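Local coordinates for protein UDP-glucose 4-epimerase (Brucella ovis, PDB 4WOK) that probably interconverts UDP-glucose and UDP-galactose by inverting the configuration at C4 of the sugar, using a bound NAD as the redox cofactor, at residues L68-H82 against L110-F124. The protein carries 2 engineered substitutions. Sequence-based numbering, arbitrary orientation. Where two conformers were deposited one is given.
Sequences LVETMEKYAPVAVIH and LLDACRLTRTQNVIF. Engineered in segment 68-82: A76 (natural residue Val).
V80 and I123 lie at the heart of a parallel strand pairing, in which 79-82 and 121-124 run side by side in the NAD-binding Rossmann sheet. Three nearly straight backbone bonds join them: V80 N to N121 O (2.7 Å), I123 N to V80 O, and H82 N to I123 O. At the start of the ladder the N121 side chain adds a bond beside it, ND2 donating to V78 O over 3.0 Å, with the acceptor somewhat out of the amide plane.

Apolar packing fills the layer between the sheet and helices 68-75 and 110-116, whose axes pass 9.2 Å apart at 39°. In the L110 conformer described here, M72, extended beyond CG, reaches across L110 at about a right angle and sets CE 3.5 Å from L110 CD1, with A113 CB and C114 SG also against that methyl. L110 CD1 further meets L68 CD2 and, tip to tip, V80 CG1. Where helix 110-116 ends, T117 CG2 meets V69 CG1, and in the following loop T119 CG2 packs 3.5 Å from V80 CG2.

The other branch of this L110 conformer, CD2, sits over one face of the H82 imidazole, a CH-pi contact 3.6 Å from the ring centroid. With CG anti to the backbone N (chi1 179°), the H82 ring extends from the sheet toward helix 110-116 and also lies beside F124, its CD2 at the phenyl edge; the ring planes stand at 52°. H82 NE2 is hydrogen-bonded to T107 OG1 of the same helix, 96-116.

T117 OG1 donates to A113 O (2.8 Å), and T119 OG1 is hydrogen-bonded to a water that weakly reaches P77 O. The F124 side chain lies about 6 Å from the bound NAD. The chemistry thus divides between directional bonds that fix the strand register and methyl and thioether packing that seats both helices on one sheet face.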
ATOM      1  N   LEU A  68      -4.851 -13.977 -17.592  1.00 20.41           N
ATOM      2  CA  LEU A  68      -5.667 -13.189 -16.673  1.00 19.39           C
ATOM      3  C   LEU A  68      -7.160 -13.304 -17.027  1.00 20.97           C
ATOM      4  O   LEU A  68      -8.016 -13.489 -16.151  1.00 20.54           O
ATOM      5  CB  LEU A  68      -5.203 -11.736 -16.701  1.00 24.22           C
ATOM      6  CG  LEU A  68      -5.714 -10.766 -15.643  1.00 26.30           C
ATOM      7  CD1 LEU A  68      -5.536 -11.322 -14.220  1.00 24.94           C
ATOM      8  CD2 LEU A  68      -4.953  -9.464 -15.823  1.00 20.42           C
ATOM      9  N   VAL A  69      -7.475 -13.211 -18.314  1.00 22.23           N
ATOM     10  CA  VAL A  69      -8.858 -13.411 -18.762  1.00 20.96           C
ATOM     11  C   VAL A  69      -9.367 -14.810 -18.408  1.00 22.82           C
ATOM     12  O   VAL A  69     -10.496 -14.980 -17.917  1.00 23.94           O
ATOM     13  CB  VAL A  69      -8.974 -13.171 -20.279  1.00 22.22           C
ATOM     14  CG1 VAL A  69     -10.302 -13.683 -20.821  1.00 19.56           C
ATOM     15  CG2 VAL A  69      -8.806 -11.682 -20.593  1.00 20.31           C
ATOM     16  N   GLU A  70      -8.533 -15.815 -18.652  1.00 21.59           N
ATOM     17  CA  GLU A  70      -8.878 -17.199 -18.335  1.00 22.78           C
ATOM     18  C   GLU A  70      -9.252 -17.317 -16.866  1.00 25.60           C
ATOM     19  O   GLU A  70     -10.228 -17.976 -16.495  1.00 23.31           O
ATOM     20  CB  GLU A  70      -7.699 -18.110 -18.651  1.00 26.50           C
ATOM     21  CG  GLU A  70      -7.928 -19.598 -18.432  1.00 36.85           C
ATOM     22  CD  GLU A  70      -6.654 -20.388 -18.704  1.00 45.10           C
ATOM     23  OE1 GLU A  70      -6.308 -20.588 -19.889  1.00 35.92           O
ATOM     24  OE2 GLU A  70      -5.974 -20.779 -17.731  1.00 57.25           O
ATOM     25  N   THR A  71      -8.458 -16.651 -16.037  1.00 19.00           N
ATOM     26  CA  THR A  71      -8.660 -16.695 -14.599  1.00 22.45           C
ATOM     27  C   THR A  71      -9.960 -16.033 -14.205  1.00 22.13           C
ATOM     28  O   THR A  71     -10.723 -16.572 -13.400  1.00 26.54           O
ATOM     29  CB  THR A  71      -7.500 -16.015 -13.867  1.00 21.65           C
ATOM     30  OG1 THR A  71      -6.294 -16.719 -14.167  1.00 22.56           O
ATOM     31  CG2 THR A  71      -7.732 -16.042 -12.357  1.00 20.47           C
ATOM     32  N   MET A  72     -10.223 -14.858 -14.764  1.00 20.81           N
ATOM     33  CA  MET A  72     -11.494 -14.192 -14.477  1.00 24.60           C
ATOM     34  C   MET A  72     -12.704 -15.002 -14.955  1.00 22.94           C
ATOM     35  O   MET A  72     -13.754 -15.024 -14.293  1.00 23.21           O
ATOM     36  CB  MET A  72     -11.500 -12.801 -15.100  1.00 23.85           C
ATOM     37  CG  MET A  72     -10.430 -11.876 -14.495  1.00 20.33           C
ATOM     38  SD  MET A  72     -10.588 -10.216 -15.161  1.00 24.62           S
ATOM     39  CE  MET A  72      -9.218  -9.397 -14.299  1.00 21.61           C
ATOM     40  N   GLU A  73     -12.562 -15.686 -16.085  1.00 22.60           N
ATOM     41  CA  GLU A  73     -13.658 -16.524 -16.591  1.00 25.57           C
ATOM     42  C   GLU A  73     -13.890 -17.730 -15.681  1.00 29.34           C
ATOM     43  O   GLU A  73     -15.038 -18.102 -15.391  1.00 27.69           O
ATOM     44  CB  GLU A  73     -13.370 -16.962 -18.034  1.00 24.29           C
ATOM     45  CG  GLU A  73     -13.367 -15.764 -18.979  1.00 26.93           C
ATOM     46  CD  GLU A  73     -13.174 -16.121 -20.451  1.00 27.93           C
ATOM     47  OE1 GLU A  73     -12.784 -17.266 -20.773  1.00 28.52           O
ATOM     48  OE2 GLU A  73     -13.431 -15.232 -21.291  1.00 27.93           O
ATOM     49  N   LYS A  74     -12.811 -18.339 -15.210  1.00 22.90           N
ATOM     50  CA  LYS A  74     -12.946 -19.484 -14.316  1.00 27.60           C
ATOM     51  C   LYS A  74     -13.591 -19.099 -12.979  1.00 28.88           C
ATOM     52  O   LYS A  74     -14.471 -19.804 -12.482  1.00 25.27           O
ATOM     53  CB  LYS A  74     -11.585 -20.131 -14.068  1.00 30.36           C
ATOM     54  CG  LYS A  74     -11.632 -21.258 -13.049  1.00 36.96           C
ATOM     55  CD  LYS A  74     -10.270 -21.919 -12.876  1.00 41.32           C
ATOM     56  CE  LYS A  74     -10.353 -23.075 -11.881  1.00 47.29           C
ATOM     57  NZ  LYS A  74      -9.064 -23.814 -11.770  1.00 45.84           N
ATOM     58  N   TYR A  75     -13.157 -17.983 -12.395  1.00 25.16           N
ATOM     59  CA  TYR A  75     -13.561 -17.661 -11.028  1.00 25.03           C
ATOM     60  C   TYR A  75     -14.732 -16.677 -10.931  1.00 29.12           C
ATOM     61  O   TYR A  75     -15.330 -16.547  -9.860  1.00 29.89           O
ATOM     62  CB  TYR A  75     -12.365 -17.117 -10.238  1.00 24.56           C
ATOM     63  CG  TYR A  75     -11.348 -18.184  -9.902  1.00 22.47           C
ATOM     64  CD1 TYR A  75     -11.542 -19.029  -8.825  1.00 25.72           C
ATOM     65  CD2 TYR A  75     -10.204 -18.364 -10.685  1.00 24.44           C
ATOM     66  CE1 TYR A  75     -10.629 -20.016  -8.518  1.00 24.69           C
ATOM     67  CE2 TYR A  75      -9.285 -19.353 -10.386  1.00 23.21           C
ATOM     68  CZ  TYR A  75      -9.504 -20.170  -9.294  1.00 22.54           C
ATOM     69  OH  TYR A  75      -8.616 -21.164  -8.980  1.00 27.70           O
ATOM     70  N   ALA A  76     -15.072 -16.009 -12.037  1.00 24.83           N
ATOM     71  CA  ALA A  76     -16.163 -15.026 -12.046  1.00 24.43           C
ATOM     72  C   ALA A  76     -16.159 -14.154 -10.790  1.00 25.47           C
ATOM     73  O   ALA A  76     -17.154 -14.111 -10.052  1.00 26.80           O
ATOM     74  CB  ALA A  76     -17.538 -15.743 -12.187  1.00 27.66           C
ATOM     75  N   PRO A  77     -15.041 -13.467 -10.527  1.00 25.17           N
ATOM     76  CA  PRO A  77     -14.928 -12.767  -9.246  1.00 25.88           C
ATOM     77  C   PRO A  77     -15.916 -11.621  -9.114  1.00 24.84           C
ATOM     78  O   PRO A  77     -16.199 -10.947 -10.107  1.00 25.69           O
ATOM     79  CB  PRO A  77     -13.494 -12.241  -9.255  1.00 25.56           C
ATOM     80  CG  PRO A  77     -13.117 -12.159 -10.683  1.00 24.32           C
ATOM     81  CD  PRO A  77     -13.874 -13.233 -11.399  1.00 24.56           C
ATOM     82  N   VAL A  78     -16.429 -11.403  -7.905  1.00 23.38           N
ATOM     83  CA  VAL A  78     -17.365 -10.312  -7.668  1.00 29.06           C
ATOM     84  C   VAL A  78     -16.639  -8.970  -7.597  1.00 29.47           C
ATOM     85  O   VAL A  78     -17.264  -7.913  -7.682  1.00 26.10           O
ATOM     86  CB  VAL A  78     -18.165 -10.516  -6.370  1.00 35.14           C
ATOM     87  CG1 VAL A  78     -18.851 -11.868  -6.385  1.00 43.94           C
ATOM     88  CG2 VAL A  78     -17.241 -10.387  -5.161  1.00 31.34           C
ATOM     89  N   ALA A  79     -15.322  -9.017  -7.417  1.00 23.37           N
ATOM     90  CA  ALA A  79     -14.497  -7.822  -7.404  1.00 22.66           C
ATOM     91  C   ALA A  79     -13.049  -8.206  -7.662  1.00 22.96           C
ATOM     92  O   ALA A  79     -12.652  -9.354  -7.426  1.00 22.09           O
ATOM     93  CB  ALA A  79     -14.607  -7.088  -6.067  1.00 22.70           C
ATOM     94  N   VAL A  80     -12.268  -7.229  -8.118  1.00 19.53           N
ATOM     95  CA  VAL A  80     -10.835  -7.390  -8.333  1.00 19.49           C
ATOM     96  C   VAL A  80     -10.110  -6.326  -7.503  1.00 22.56           C
ATOM     97  O   VAL A  80     -10.441  -5.148  -7.585  1.00 25.02           O
ATOM     98  CB  VAL A  80     -10.464  -7.250  -9.827  1.00 22.67           C
ATOM     99  CG1 VAL A  80      -8.938  -7.347 -10.044  1.00 19.34           C
ATOM    100  CG2 VAL A  80     -11.193  -8.302 -10.650  1.00 22.57           C
ATOM    101  N   ILE A  81      -9.157  -6.752  -6.676  1.00 19.45           N
ATOM    102  CA  ILE A  81      -8.334  -5.813  -5.927  1.00 18.13           C
ATOM    103  C   ILE A  81      -6.924  -5.847  -6.525  1.00 18.68           C
ATOM    104  O   ILE A  81      -6.299  -6.905  -6.604  1.00 22.24           O
ATOM    105  CB  ILE A  81      -8.291  -6.147  -4.443  1.00 18.88           C
ATOM    106  CG1 ILE A  81      -9.713  -6.422  -3.922  1.00 19.89           C
ATOM    107  CG2 ILE A  81      -7.676  -4.991  -3.669  1.00 19.21           C
ATOM    108  CD1 ILE A  81      -9.746  -6.752  -2.447  1.00 23.52           C
ATOM    109  N   HIS A  82      -6.446  -4.682  -6.939  1.00 16.94           N
ATOM    110  CA  HIS A  82      -5.233  -4.581  -7.740  1.00 16.73           C
ATOM    111  C   HIS A  82      -4.091  -4.038  -6.883  1.00 21.26           C
ATOM    112  O   HIS A  82      -4.004  -2.835  -6.646  1.00 18.70           O
ATOM    113  CB  HIS A  82      -5.493  -3.684  -8.950  1.00 19.34           C
ATOM    114  CG  HIS A  82      -4.294  -3.486  -9.832  1.00 16.93           C
ATOM    115  ND1 HIS A  82      -3.186  -4.301  -9.770  1.00 18.97           N
ATOM    116  CD2 HIS A  82      -4.053  -2.582 -10.810  1.00 21.62           C
ATOM    117  CE1 HIS A  82      -2.297  -3.893 -10.671  1.00 23.81           C
ATOM    118  NE2 HIS A  82      -2.795  -2.850 -11.304  1.00 19.73           N
ATOM    119  N   LEU A 110      -4.844  -5.418 -17.034  1.00 16.67           N
ATOM    120  CA  LEU A 110      -5.833  -5.850 -16.052  0.58 18.24           C
ATOM    121  C   LEU A 110      -7.200  -5.255 -16.349  1.00 17.39           C
ATOM    122  O   LEU A 110      -8.220  -5.949 -16.263  1.00 18.42           O
ATOM    123  CB  LEU A 110      -5.392  -5.476 -14.635  0.58 17.71           C
ATOM    124  CG  LEU A 110      -6.449  -5.734 -13.554  0.58 18.63           C
ATOM    125  CD1 LEU A 110      -6.644  -7.222 -13.294  0.58 16.89           C
ATOM    126  CD2 LEU A 110      -6.074  -5.009 -12.270  0.58 16.73           C
ATOM    127  N   LEU A 111      -7.241  -3.972 -16.705  1.00 16.38           N
ATOM    128  CA  LEU A 111      -8.532  -3.338 -16.958  1.00 18.49           C
ATOM    129  C   LEU A 111      -9.151  -3.882 -18.236  1.00 19.54           C
ATOM    130  O   LEU A 111     -10.375  -4.024 -18.325  1.00 19.82           O
ATOM    131  CB  LEU A 111      -8.385  -1.817 -17.032  1.00 19.07           C
ATOM    132  CG  LEU A 111      -7.917  -1.148 -15.726  1.00 19.35           C
ATOM    133  CD1 LEU A 111      -7.949   0.339 -15.931  1.00 18.72           C
ATOM    134  CD2 LEU A 111      -8.820  -1.531 -14.519  1.00 21.86           C
ATOM    135  N   ASP A 112      -8.326  -4.197 -19.233  1.00 19.76           N
ATOM    136  CA  ASP A 112      -8.892  -4.840 -20.430  1.00 19.92           C
ATOM    137  C   ASP A 112      -9.480  -6.214 -20.082  1.00 20.55           C
ATOM    138  O   ASP A 112     -10.562  -6.555 -20.528  1.00 20.90           O
ATOM    139  CB  ASP A 112      -7.841  -4.977 -21.536  1.00 16.73           C
ATOM    140  CG  ASP A 112      -7.547  -3.660 -22.234  1.00 22.15           C
ATOM    141  OD1 ASP A 112      -8.401  -2.766 -22.213  1.00 23.02           O
ATOM    142  OD2 ASP A 112      -6.453  -3.512 -22.823  1.00 20.77           O
ATOM    143  N   ALA A 113      -8.765  -7.000 -19.275  1.00 17.64           N
ATOM    144  CA  ALA A 113      -9.264  -8.307 -18.861  1.00 17.47           C
ATOM    145  C   ALA A 113     -10.609  -8.167 -18.147  1.00 18.89           C
ATOM    146  O   ALA A 113     -11.530  -8.962 -18.362  1.00 19.02           O
ATOM    147  CB  ALA A 113      -8.265  -8.989 -17.956  1.00 16.23           C
ATOM    148  N   CYS A 114     -10.703  -7.166 -17.279  1.00 17.32           N
ATOM    149  CA  CYS A 114     -11.971  -6.884 -16.600  1.00 21.08           C
ATOM    150  C   CYS A 114     -13.113  -6.587 -17.572  1.00 24.96           C
ATOM    151  O   CYS A 114     -14.166  -7.237 -17.516  1.00 22.96           O
ATOM    152  CB  CYS A 114     -11.811  -5.711 -15.636  1.00 18.37           C
ATOM    153  SG  CYS A 114     -10.877  -6.099 -14.133  1.00 23.20           S
ATOM    154  N   ARG A 115     -12.922  -5.609 -18.459  1.00 18.65           N
ATOM    155  CA  ARG A 115     -14.028  -5.212 -19.330  1.00 27.52           C
ATOM    156  C   ARG A 115     -14.388  -6.338 -20.291  1.00 26.19           C
ATOM    157  O   ARG A 115     -15.572  -6.498 -20.644  1.00 23.78           O
ATOM    158  CB  ARG A 115     -13.712  -3.929 -20.114  1.00 26.56           C
ATOM    159  CG  ARG A 115     -12.653  -4.089 -21.230  1.00 19.66           C
ATOM    160  CD  ARG A 115     -12.296  -2.748 -21.850  1.00 22.58           C
ATOM    161  NE  ARG A 115     -11.151  -2.848 -22.754  1.00 21.56           N
ATOM    162  CZ  ARG A 115     -11.252  -3.048 -24.065  1.00 24.01           C
ATOM    163  NH1 ARG A 115     -12.445  -3.150 -24.630  1.00 23.07           N
ATOM    164  NH2 ARG A 115     -10.160  -3.127 -24.818  1.00 22.01           N
ATOM    165  N   LEU A 116     -13.398  -7.138 -20.694  1.00 20.07           N
ATOM    166  CA  LEU A 116     -13.668  -8.187 -21.679  1.00 21.04           C
ATOM    167  C   LEU A 116     -14.308  -9.420 -21.039  1.00 21.45           C
ATOM    168  O   LEU A 116     -14.752 -10.329 -21.739  1.00 25.82           O
ATOM    169  CB  LEU A 116     -12.386  -8.582 -22.414  1.00 21.39           C
ATOM    170  CG  LEU A 116     -11.750  -7.458 -23.247  1.00 22.07           C
ATOM    171  CD1 LEU A 116     -10.366  -7.878 -23.753  1.00 22.93           C
ATOM    172  CD2 LEU A 116     -12.678  -7.046 -24.411  1.00 24.95           C
ATOM    173  N   THR A 117     -14.383  -9.451 -19.712  1.00 20.63           N
ATOM    174  CA  THR A 117     -15.035 -10.577 -19.057  1.00 21.79           C
ATOM    175  C   THR A 117     -16.258 -10.103 -18.256  1.00 24.78           C
ATOM    176  O   THR A 117     -16.861 -10.880 -17.524  1.00 25.23           O
ATOM    177  CB  THR A 117     -14.051 -11.341 -18.132  1.00 25.29           C
ATOM    178  OG1 THR A 117     -13.547 -10.463 -17.113  1.00 22.79           O
ATOM    179  CG2 THR A 117     -12.851 -11.892 -18.947  1.00 20.52           C
ATOM    180  N   ARG A 118     -16.607  -8.826 -18.407  1.00 22.18           N
ATOM    181  CA  ARG A 118     -17.689  -8.202 -17.631  1.00 23.04           C
ATOM    182  C   ARG A 118     -17.408  -8.378 -16.145  1.00 30.39           C
ATOM    183  O   ARG A 118     -18.326  -8.491 -15.332  1.00 24.72           O
ATOM    184  CB  ARG A 118     -19.061  -8.788 -18.000  1.00 29.87           C
ATOM    185  N   THR A 119     -16.127  -8.424 -15.799  1.00 23.50           N
ATOM    186  CA  THR A 119     -15.738  -8.414 -14.403  1.00 23.01           C
ATOM    187  C   THR A 119     -15.710  -6.959 -13.969  1.00 31.12           C
ATOM    188  O   THR A 119     -14.908  -6.182 -14.441  1.00 27.11           O
ATOM    189  CB  THR A 119     -14.377  -9.091 -14.179  1.00 19.95           C
ATOM    190  OG1 THR A 119     -14.484 -10.481 -14.512  1.00 21.27           O
ATOM    191  CG2 THR A 119     -13.953  -8.957 -12.720  1.00 21.47           C
ATOM    192  N   GLN A 120     -16.588  -6.589 -13.053  1.00 25.76           N
ATOM    193  CA  GLN A 120     -16.958  -5.188 -12.926  1.00 34.54           C
ATOM    194  C   GLN A 120     -16.246  -4.335 -11.889  1.00 38.88           C
ATOM    195  O   GLN A 120     -15.932  -3.175 -12.154  1.00 53.68           O
ATOM    196  CB  GLN A 120     -18.461  -5.092 -12.642  1.00 39.86           C
ATOM    197  CG  GLN A 120     -19.227  -4.469 -13.784  1.00 59.04           C
ATOM    198  CD  GLN A 120     -18.939  -2.990 -13.930  1.00 63.19           C
ATOM    199  OE1 GLN A 120     -18.165  -2.414 -13.163  1.00 63.81           O
ATOM    200  NE2 GLN A 120     -19.574  -2.362 -14.913  1.00 69.77           N
ATOM    201  N   ASN A 121     -16.025  -4.870 -10.700  1.00 27.19           N
ATOM    202  CA  ASN A 121     -15.634  -4.013  -9.590  1.00 27.26           C
ATOM    203  C   ASN A 121     -14.127  -3.991  -9.285  1.00 30.81           C
ATOM    204  O   ASN A 121     -13.596  -4.965  -8.767  1.00 37.47           O
ATOM    205  CB  ASN A 121     -16.402  -4.449  -8.352  1.00 22.87           C
ATOM    206  CG  ASN A 121     -17.909  -4.278  -8.526  1.00 31.73           C
ATOM    207  OD1 ASN A 121     -18.364  -3.262  -9.042  1.00 32.19           O
ATOM    208  ND2 ASN A 121     -18.681  -5.277  -8.113  1.00 28.21           N
ATOM    209  N   VAL A 122     -13.459  -2.871  -9.562  1.00 21.98           N
ATOM    210  CA  VAL A 122     -12.001  -2.802  -9.373  1.00 22.13           C
ATOM    211  C   VAL A 122     -11.605  -1.907  -8.212  1.00 23.45           C
ATOM    212  O   VAL A 122     -11.957  -0.729  -8.164  1.00 25.46           O
ATOM    213  CB  VAL A 122     -11.292  -2.313 -10.652  1.00 24.81           C
ATOM    214  CG1 VAL A 122      -9.782  -2.141 -10.412  1.00 21.60           C
ATOM    215  CG2 VAL A 122     -11.554  -3.299 -11.790  1.00 24.48           C
ATOM    216  N   ILE A 123     -10.879  -2.487  -7.263  1.00 21.95           N
ATOM    217  CA  ILE A 123     -10.362  -1.729  -6.139  1.00 19.98           C
ATOM    218  C   ILE A 123      -8.867  -1.548  -6.379  1.00 26.03           C
ATOM    219  O   ILE A 123      -8.124  -2.518  -6.371  1.00 23.70           O
ATOM    220  CB  ILE A 123     -10.605  -2.439  -4.798  1.00 20.64           C
ATOM    221  CG1 ILE A 123     -12.078  -2.871  -4.656  1.00 26.14           C
ATOM    222  CG2 ILE A 123     -10.118  -1.567  -3.636  1.00 22.63           C
ATOM    223  CD1 ILE A 123     -13.041  -1.747  -4.770  1.00 35.22           C
ATOM    224  N   PHE A 124      -8.445  -0.311  -6.600  1.00 19.23           N
ATOM    225  CA  PHE A 124      -7.080   0.001  -7.036  1.00 18.51           C
ATOM    226  C   PHE A 124      -6.244   0.562  -5.895  1.00 22.80           C
ATOM    227  O   PHE A 124      -6.606   1.568  -5.289  1.00 23.08           O
ATOM    228  CB  PHE A 124      -7.096   1.007  -8.184  1.00 22.09           C
ATOM    229  CG  PHE A 124      -5.715   1.400  -8.651  1.00 24.50           C
ATOM    230  CD1 PHE A 124      -4.869   0.459  -9.222  1.00 25.82           C
ATOM    231  CD2 PHE A 124      -5.251   2.694  -8.485  1.00 24.90           C
ATOM    232  CE1 PHE A 124      -3.567   0.817  -9.641  1.00 27.04           C
ATOM    233  CE2 PHE A 124      -3.953   3.064  -8.896  1.00 24.25           C
ATOM    234  CZ  PHE A 124      -3.119   2.122  -9.478  1.00 22.67           C
TER
HETATM  235  O   HOH W   1     -16.316 -11.934 -13.315  1.00 36.25           O